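Local coordinates for hypothetical protein PH0495 (Pyrococcus horikoshii, PDB 1X3L) that phosphorylates D-glycerate at its 2-position to give 2-phosphoglycerate, taking the phosphate from ATP with magnesium as the metal cofactor, at residues D196-N201 and T292-A297. Numbering follows the deposited sequence.
Sequences DVVGDN and TLEGEA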
loop_
_atom_site.group_PDB
_atom_site.type_symbol
_atom_site.label_atom_id
_atom_site.label_comp_id
_atom_site.label_asym_id
_atom_site.label_seq_id
_atom_site.Cartn_x
_atom_site.Cartn_y
_atom_site.Cartn_z
ATOM N N ASP A 196 0.108 -1.053 0.718
ATOM C CA ASP A 196 0.005 0.319 1.196
ATOM C C ASP A 196 0.337 0.300 2.686
ATOM O O ASP A 196 -0.038 1.202 3.440
ATOM C CB ASP A 196 -1.407 0.878 0.963
ATOM C CG ASP A 196 -2.485 0.094 1.699
ATOM O OD1 ASP A 196 -2.165 -0.953 2.302
ATOM O OD2 ASP A 196 -3.659 0.526 1.663
ATOM N N VAL A 197 1.055 -0.741 3.099
ATOM C CA VAL A 197 1.455 -0.913 4.492
ATOM C C VAL A 197 2.969 -0.741 4.659
ATOM O O VAL A 197 3.750 -1.437 4.009
ATOM C CB VAL A 197 1.074 -2.325 5.011
ATOM C CG1 VAL A 197 1.532 -2.499 6.459
ATOM C CG2 VAL A 197 -0.427 -2.534 4.896
ATOM N N VAL A 198 3.375 0.178 5.529
ATOM C CA VAL A 198 4.793 0.407 5.777
ATOM C C VAL A 198 5.394 -0.891 6.315
ATOM O O VAL A 198 4.932 -1.419 7.328
ATOM C CB VAL A 198 5.011 1.538 6.813
ATOM C CG1 VAL A 198 6.499 1.658 7.154
ATOM C CG2 VAL A 198 4.503 2.863 6.251
ATOM N N GLY A 199 6.414 -1.407 5.636
ATOM C CA GLY A 199 7.029 -2.647 6.077
ATOM C C GLY A 199 6.573 -3.828 5.239
ATOM O O GLY A 199 7.212 -4.880 5.231
ATOM N N ASP A 200 5.450 -3.657 4.549
ATOM C CA ASP A 200 4.901 -4.687 3.667
ATOM C C ASP A 200 4.578 -6.052 4.276
ATOM O O ASP A 200 4.854 -7.088 3.669
ATOM C CB ASP A 200 5.829 -4.888 2.463
ATOM C CG ASP A 200 6.021 -3.617 1.659
ATOM O OD1 ASP A 200 5.069 -2.810 1.597
ATOM O OD2 ASP A 200 7.117 -3.430 1.082
ATOM N N ASN A 201 3.989 -6.055 5.466
ATOM C CA ASN A 201 3.600 -7.303 6.114
ATOM C C ASN A 201 2.331 -7.792 5.415
ATOM O O ASN A 201 1.264 -7.189 5.541
ATOM C CB ASN A 201 3.349 -7.063 7.604
ATOM C CG ASN A 201 2.723 -8.260 8.293
ATOM O OD1 ASN A 201 3.002 -9.411 7.953
ATOM N ND2 ASN A 201 1.880 -7.991 9.281
ATOM N N THR A 292 11.081 2.382 5.583
ATOM C CA THR A 292 10.233 2.289 6.764
ATOM C C THR A 292 10.345 3.521 7.663
ATOM O O THR A 292 10.224 3.423 8.889
ATOM C CB THR A 292 10.577 1.027 7.591
ATOM O OG1 THR A 292 11.955 1.066 7.988
ATOM C CG2 THR A 292 10.334 -0.224 6.763
ATOM N N LEU A 293 10.586 4.676 7.052
ATOM C CA LEU A 293 10.683 5.922 7.795
ATOM C C LEU A 293 9.342 6.181 8.474
ATOM O O LEU A 293 8.285 6.076 7.844
ATOM C CB LEU A 293 10.992 7.085 6.850
ATOM C CG LEU A 293 11.055 8.473 7.493
ATOM C CD1 LEU A 293 12.369 8.607 8.239
ATOM C CD2 LEU A 293 10.942 9.562 6.429
ATOM N N GLU A 294 9.387 6.509 9.758
ATOM C CA GLU A 294 8.188 6.810 10.528
ATOM C C GLU A 294 8.569 7.870 11.552
ATOM O O GLU A 294 9.739 7.986 11.912
ATOM C CB GLU A 294 7.670 5.544 11.224
ATOM C CG GLU A 294 7.133 4.494 10.253
ATOM C CD GLU A 294 6.730 3.196 10.938
ATOM O OE1 GLU A 294 7.612 2.517 11.512
ATOM O OE2 GLU A 294 5.528 2.855 10.897
ATOM N N GLY A 295 7.593 8.640 12.022
ATOM C CA GLY A 295 7.890 9.681 12.991
ATOM C C GLY A 295 7.330 11.033 12.576
ATOM O O GLY A 295 6.605 11.135 11.588
ATOM N N GLU A 296 7.675 12.069 13.331
ATOM C CA GLU A 296 7.194 13.424 13.071
ATOM C C GLU A 296 7.767 14.017 11.782
ATOM O O GLU A 296 8.986 14.067 11.586
ATOM C CB GLU A 296 7.542 14.332 14.260
ATOM C CG GLU A 296 6.770 15.654 14.313
ATOM C CD GLU A 296 5.266 15.450 14.482
ATOM O OE1 GLU A 296 4.863 14.430 15.081
ATOM O OE2 GLU A 296 4.489 16.314 14.030
ATOM N N ALA A 297 6.869 14.468 10.912
ATOM C CA ALA A 297 7.243 15.058 9.631
ATOM C C ALA A 297 8.276 16.174 9.735
ATOM O O ALA A 297 9.312 16.129 9.072
ATOM C CB ALA A 297 5.992 15.579 8.920
#
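V198 and T292 bring the backbones of 196-201 and 292-297 to their nearest approach, 5.8 Å between CA atoms, where the bend of a type II beta turn from V197 to D200 meets a short strand. The turn is closed by the backbone bond from D200 N to V197 O, 2.8 Å long, and V198 and G199 occupy its two corners. With phi at 102°, G199 adopts a conformation in which a side chain would crowd the preceding carbonyl oxygen, and its bare CA faces the methyl CG2 of T292, 4.2 Å away. V198 makes the largest contribution. Its CG1 lies anti to the backbone N (chi1 174°) and reaches T292 at the backbone, 3.8 Å from CA. Two separate open-sheet domains face each other here: the turn belongs to the loop after strand 188-194 of the parallel sheet, whereas 292-293 follows edge strand 285-290 of the mixed sheet. The touch across the cleft is slight: 141 Å² buried, both sides summed, and no hydrogen bond between the two segments. E294 comes at V198 from the opposite direction, its chain extended beyond CG, and sets OE2 4.0 Å from V198 CG1, a carboxylate oxygen against a methyl. S195 OG is hydrogen-bonded to both V197 N and D200 OD1, while L293 pairs through its backbone with G327 and E329. N426, just before strand 427-435 of the mixed sheet, touches V198 and gives a weak hydrogen bond to D196 O, so the turn meets that half of the chain at a second place.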